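Local coordinates for DUF2179 domain-containing protein (Eubacterium ventriosum, PDB 3HLU) that is of unknown function but forms the C-terminal alpha-beta domain, of the DUF2179 family, of a larger, probably YitT-like membrane protein, at residues K19-A22 / D23-Q27; V53-K56 / A57-V60; K61-N64 / L65-V69. All coordinates share one frame; numbering follows the deposited sequence.

Contact 1: residues K19-A22 / D23-Q27; sequences KIIA and DRMLQ
Lys19 O accepts a hydrogen bond from Asp23 N at 3.0 Å, the first of four i to i+4 bonds that join residues 19-22 to 23-27 in one continuous alpha-helix. This is the first of two helices on one face of the antiparallel sheet in a ferredoxin-like βαββαβ fold. Arg24 N to Ile20 O is nearly linear, with an N-H...O angle of 171°, and Ile21 O and Ala22 O accept from Met25 N and Leu26 N.

The side chains divide by surface. Ile21, Ala22 and Met25 face inward, and all three suit a buried helix face: the small Ala22 lets the helix lie close to Ile50 of strand 48-54, while the unbranched selenomethionine Met25 threads between that strand and helix 56-67. The exposed side is mixed, with Ile20 and Leu26 beside Lys19 and Asp23. Lys19 runs extended past Asp23 so that its CE comes 4.0 Å from Asp23 OD2, yet NZ stays 5.2 Å from that oxygen, opposite charges near each other but not in contact. Arg24 lies on the flank towards helix 56-67, resting on Leu65, and a bend at chi3 (57°) takes its guanidinium to a salt bridge with Glu28. Inside, Ile21 and Met25 meet one turn apart: Ile21 CG2, anti to the backbone N, comes 3.9 Å from Met25 SE.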
# COMPACT_ATOMS: atom_id res chain seq x y z
N LYS A 19 -13.73 3.57 3.86
CA LYS A 19 -14.79 4.55 3.57
C LYS A 19 -15.08 5.46 4.77
O LYS A 19 -15.16 6.68 4.64
CB LYS A 19 -16.08 3.87 3.11
CG LYS A 19 -17.21 4.89 2.96
CD LYS A 19 -18.59 4.30 2.65
CE LYS A 19 -19.61 5.44 2.48
NZ LYS A 19 -20.90 5.01 1.86
N ILE A 20 -15.22 4.87 5.94
CA ILE A 20 -15.31 5.64 7.18
C ILE A 20 -14.11 6.57 7.41
O ILE A 20 -14.27 7.74 7.73
CB ILE A 20 -15.45 4.69 8.38
CG1 ILE A 20 -16.70 3.82 8.21
CG2 ILE A 20 -15.51 5.47 9.66
CD1 ILE A 20 -16.81 2.71 9.24
N ILE A 21 -12.90 6.04 7.25
CA ILE A 21 -11.70 6.85 7.41
C ILE A 21 -11.65 8.01 6.43
O ILE A 21 -11.32 9.13 6.81
CB ILE A 21 -10.42 6.03 7.21
CG1 ILE A 21 -10.27 5.01 8.34
CG2 ILE A 21 -9.21 6.96 7.17
CD1 ILE A 21 -9.06 4.13 8.20
N ALA A 22 -11.96 7.73 5.17
CA ALA A 22 -11.95 8.74 4.13
C ALA A 22 -12.93 9.86 4.44
O ALA A 22 -12.61 11.02 4.23
CB ALA A 22 -12.25 8.14 2.79
N ASP A 23 -14.11 9.51 4.95
CA ASP A 23 -15.11 10.53 5.25
C ASP A 23 -14.66 11.44 6.39
O ASP A 23 -14.76 12.66 6.28
CB ASP A 23 -16.49 9.92 5.54
CG ASP A 23 -17.19 9.38 4.27
OD1 ASP A 23 -16.73 9.68 3.13
OD2 ASP A 23 -18.20 8.63 4.42
N ARG A 24 -14.17 10.85 7.47
CA ARG A 24 -13.71 11.62 8.61
C ARG A 24 -12.48 12.47 8.27
O ARG A 24 -12.24 13.50 8.90
CB ARG A 24 -13.41 10.72 9.80
CG ARG A 24 -14.63 10.02 10.37
CD ARG A 24 -14.32 9.35 11.70
NE ARG A 24 -13.80 10.28 12.70
CZ ARG A 24 -13.37 9.92 13.91
NH1 ARG A 24 -13.40 8.65 14.28
NH2 ARG A 24 -12.90 10.83 14.75
N MSE A 25 -11.70 12.03 7.30
CA MSE A 25 -10.53 12.78 6.87
C MSE A 25 -10.98 14.08 6.22
O MSE A 25 -10.37 15.14 6.41
CB MSE A 25 -9.69 11.97 5.89
CG MSE A 25 -8.71 11.02 6.55
SE MSE A 25 -7.72 9.97 5.25
CE MSE A 25 -6.24 11.19 4.89
N LEU A 26 -12.06 13.96 5.44
CA LEU A 26 -12.67 15.08 4.73
C LEU A 26 -13.45 16.01 5.65
O LEU A 26 -13.43 17.22 5.47
CB LEU A 26 -13.64 14.57 3.66
CG LEU A 26 -14.62 15.66 3.24
CD1 LEU A 26 -13.90 16.78 2.47
CD2 LEU A 26 -15.78 15.11 2.41
N GLN A 27 -14.16 15.44 6.61
CA GLN A 27 -15.03 16.25 7.45
C GLN A 27 -14.22 17.01 8.47
O GLN A 27 -14.38 18.21 8.62
CB GLN A 27 -16.08 15.39 8.13
CG GLN A 27 -17.30 15.11 7.24
CD GLN A 27 -17.94 13.76 7.52
OE1 GLN A 27 -17.64 13.09 8.54
NE2 GLN A 27 -18.83 13.33 6.62

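Contact 2: residues V53-K56 / A57-V60; sequences VMRK and ATLV
The N-terminal end of helix 56-67, where strand 48-54 hands the chain over to it, is the site of this contact, with Arg55 in the N-cap position. The helical bonding starts at Arg55 O, which accepts from Leu59 N at 3.3 Å; Lys56 O follows with a weak bond from Val60 N.

A water molecule joins the cap to the first turn. Arg55 N donates to it at 3.2 Å, and Thr58 OG1 is 2.8 Å from the same water. In a capping box the side chain three residues after the N-cap bonds the N-cap amide directly; here the water stands in between. Thr58 suits the place because OG1 is anti to its carbonyl carbon (chi1 -41°), on the side of the backbone N, and is thereby presented to the water, while its CB packs 4.1 Å from Met54 CB.

On the buried side the selenomethionine Met54 has its CG between the backbone N and the carbonyl carbon (chi1 76°). From there its flexible chain brings SE against the first turn, 3.9 Å from Leu59 CA and 4.3 Å from Leu59 CD1. The long, charged Arg55 and Lys56 belong to the exposed side of the junction.

Asp6 OD2 accepts a hydrogen bond from Ala57 N in the first turn. Met54 also packs on Val11 and pairs through its backbone with Thr9, so the junction is anchored to strand 9-14 beside it, while Thr58 leans on Leu31 in the loop after helix 18-28.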
# COMPACT_ATOMS: atom_id res chain seq x y z
N VAL A 53 -2.15 13.39 -0.63
CA VAL A 53 -0.92 14.16 -0.49
C VAL A 53 -1.09 15.09 0.69
O VAL A 53 -2.16 15.67 0.88
CB VAL A 53 -0.62 14.98 -1.74
CG1 VAL A 53 -0.49 14.06 -2.95
CG2 VAL A 53 -1.72 16.01 -1.97
N MSE A 54 -0.04 15.23 1.49
CA MSE A 54 -0.16 15.93 2.75
C MSE A 54 1.20 16.17 3.39
O MSE A 54 2.17 15.50 3.07
CB MSE A 54 -1.04 15.13 3.70
CG MSE A 54 -0.34 13.92 4.30
SE MSE A 54 -1.48 12.79 5.44
CE MSE A 54 -2.19 11.56 4.08
N ARG A 55 1.24 17.14 4.30
CA ARG A 55 2.44 17.48 5.04
C ARG A 55 2.55 16.51 6.22
O ARG A 55 1.55 15.90 6.60
CB ARG A 55 2.35 18.94 5.52
CG ARG A 55 1.58 19.86 4.56
CD ARG A 55 1.71 21.34 4.91
NE ARG A 55 2.83 21.97 4.21
CZ ARG A 55 3.10 23.28 4.24
NH1 ARG A 55 4.15 23.77 3.57
NH2 ARG A 55 2.33 24.10 4.95
N LYS A 56 3.75 16.37 6.80
CA LYS A 56 3.98 15.44 7.91
C LYS A 56 3.15 15.71 9.18
O LYS A 56 2.78 14.79 9.91
CB LYS A 56 5.47 15.38 8.28
CG LYS A 56 6.45 15.36 7.09
CD LYS A 56 7.92 15.31 7.58
CE LYS A 56 8.91 15.75 6.49
NZ LYS A 56 10.26 16.08 7.04
N ALA A 57 2.88 16.98 9.46
CA ALA A 57 2.05 17.34 10.60
C ALA A 57 0.67 16.73 10.46
O ALA A 57 0.11 16.19 11.42
CB ALA A 57 1.94 18.84 10.71
N THR A 58 0.11 16.84 9.27
CA THR A 58 -1.17 16.24 8.97
C THR A 58 -1.12 14.71 9.20
O THR A 58 -2.09 14.11 9.67
CB THR A 58 -1.60 16.52 7.50
OG1 THR A 58 -1.28 17.86 7.14
CG2 THR A 58 -3.08 16.28 7.34
N LEU A 59 0.01 14.10 8.87
CA LEU A 59 0.16 12.65 8.99
C LEU A 59 -0.07 12.16 10.41
O LEU A 59 -0.58 11.06 10.64
CB LEU A 59 1.54 12.22 8.51
CG LEU A 59 1.87 10.72 8.49
CD1 LEU A 59 1.06 9.99 7.43
CD2 LEU A 59 3.36 10.51 8.26
N VAL A 60 0.31 12.99 11.37
CA VAL A 60 0.11 12.67 12.76
C VAL A 60 -1.37 12.72 13.14
O VAL A 60 -1.86 11.86 13.87
CB VAL A 60 0.93 13.60 13.65
CG1 VAL A 60 0.61 13.34 15.12
CG2 VAL A 60 2.41 13.41 13.37
O HOH W 1 -1.47 18.83 4.55

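Contact 3: residues K61-N64 / L65-V69; sequences KVRN and LLKEV
Asn64 and Lys67 meet by a hydrogen bond between their side chains, and Val62 and Arg63 join Leu66 and Lys67 through the backbone. Among the backbone bonds, Leu66 N to Val62 O measures 3.0 Å; Lys67 N to Arg63 O is straighter, at 166°. Leu65 N and Glu68 N bond more weakly, to Lys61 O and Asn64 O.

The polar side-chain contact lies on the outer surface. The two side chains extend together in one direction, and Lys67 NZ reaches Asn64 OD1 at 3.0 Å, tilted 21° from the amide's carbonyl plane. Lys67 gets there with CG anti to its carbonyl carbon (chi1 -68°) and the chain beyond extended. With an alanine in its place, Asn64 OD1 would probably lose this partner and the amide be freer to turn, and packing on Tyr42 of the second subunit would go. Arg63 is also near, its CD 4.4 Å from Lys67 CE; Arg63 NE and Lys67 NZ, 5.0 Å apart, are not in contact, and NE is held by Gly40 O of the second subunit.

The apolar side chains lie on the other faces. Leu65 packs on Arg24 and Met25 of helix 18-28, and Val62 and Leu66 on Met75 of strand 74-77, branched hydrocarbon filling the space between helix and sheet; Leu66 also meets Ala41 of the second subunit. This is the amphipathic second helix of a ferredoxin-like fold, one flank packed inside the domain and another at the dimer interface.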
# COMPACT_ATOMS: atom_id res chain seq x y z
N LYS A 61 -2.08 13.72 12.64
CA LYS A 61 -3.50 13.78 12.91
C LYS A 61 -4.21 12.57 12.32
O LYS A 61 -5.08 11.98 12.94
CB LYS A 61 -4.11 15.08 12.37
CG LYS A 61 -3.50 16.37 12.94
CD LYS A 61 -4.45 17.56 12.76
CE LYS A 61 -3.74 18.92 12.92
NZ LYS A 61 -2.80 19.25 11.79
N VAL A 62 -3.81 12.20 11.11
CA VAL A 62 -4.43 11.08 10.40
C VAL A 62 -4.18 9.78 11.14
O VAL A 62 -5.08 8.99 11.35
CB VAL A 62 -3.89 10.97 8.96
CG1 VAL A 62 -4.18 9.59 8.38
CG2 VAL A 62 -4.48 12.05 8.09
N ARG A 63 -2.93 9.59 11.53
CA ARG A 63 -2.57 8.43 12.32
C ARG A 63 -3.45 8.26 13.56
O ARG A 63 -3.86 7.15 13.90
CB ARG A 63 -1.12 8.54 12.74
CG ARG A 63 -0.56 7.20 13.08
CD ARG A 63 0.70 7.32 13.86
NE ARG A 63 1.45 6.08 13.77
CZ ARG A 63 2.77 6.02 13.81
NH1 ARG A 63 3.47 7.15 13.96
NH2 ARG A 63 3.39 4.84 13.70
N ASN A 64 -3.75 9.36 14.23
CA ASN A 64 -4.58 9.32 15.42
C ASN A 64 -6.02 9.01 15.10
O ASN A 64 -6.76 8.47 15.91
CB ASN A 64 -4.47 10.63 16.19
CG ASN A 64 -3.13 10.74 16.92
OD1 ASN A 64 -2.34 9.78 16.94
ND2 ASN A 64 -2.85 11.90 17.50
N LEU A 65 -6.39 9.34 13.88
CA LEU A 65 -7.72 9.04 13.42
C LEU A 65 -7.82 7.55 13.13
O LEU A 65 -8.88 6.95 13.29
CB LEU A 65 -7.98 9.87 12.18
CG LEU A 65 -9.05 9.43 11.20
CD1 LEU A 65 -10.41 9.48 11.85
CD2 LEU A 65 -8.99 10.33 9.98
N LEU A 66 -6.71 6.95 12.73
CA LEU A 66 -6.68 5.53 12.44
C LEU A 66 -6.92 4.74 13.71
O LEU A 66 -7.75 3.81 13.75
CB LEU A 66 -5.34 5.13 11.87
CG LEU A 66 -5.00 5.70 10.50
CD1 LEU A 66 -3.73 5.06 9.93
CD2 LEU A 66 -6.21 5.48 9.60
N LYS A 67 -6.18 5.10 14.75
CA LYS A 67 -6.34 4.49 16.06
C LYS A 67 -7.81 4.46 16.42
O LYS A 67 -8.32 3.51 17.01
CB LYS A 67 -5.55 5.27 17.10
CG LYS A 67 -4.03 5.17 16.90
CD LYS A 67 -3.23 6.13 17.78
CE LYS A 67 -1.81 6.25 17.27
NZ LYS A 67 -1.01 7.33 17.92
N GLU A 68 -8.51 5.51 16.02
CA GLU A 68 -9.88 5.70 16.43
C GLU A 68 -10.87 4.87 15.61
O GLU A 68 -12.03 4.75 15.98
CB GLU A 68 -10.21 7.19 16.31
CG GLU A 68 -11.56 7.62 16.84
CD GLU A 68 -11.54 9.06 17.37
OE1 GLU A 68 -10.46 9.70 17.37
OE2 GLU A 68 -12.62 9.54 17.81
N VAL A 69 -10.43 4.28 14.50
CA VAL A 69 -11.38 3.67 13.58
C VAL A 69 -11.01 2.25 13.22
O VAL A 69 -11.86 1.36 13.25
CB VAL A 69 -11.45 4.44 12.27
CG1 VAL A 69 -12.34 3.71 11.28
CG2 VAL A 69 -11.95 5.84 12.52

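From the N terminus, contact 1 comes first, a run of helix 18-28; contact 2 then closes the turn from strand 48-54 into helix 56-67, and contact 3 continues along that helix. Each is local, none closes a long loop, and they stand in series without nesting or crossing. The fold brings them together. Contacts 1 and 3 join the two helices: Ile21 CD1 lies 3.5 Å from Leu66 CD2, and Arg24 forms a long, weak ion pair with Glu68. Contact 2 reaches both, Met54 packing on Met25 and on Val62. Helix 56-67 forms the beta-alpha-beta crossover from strand 48-54 to strand 74-77, passing strand 9-14.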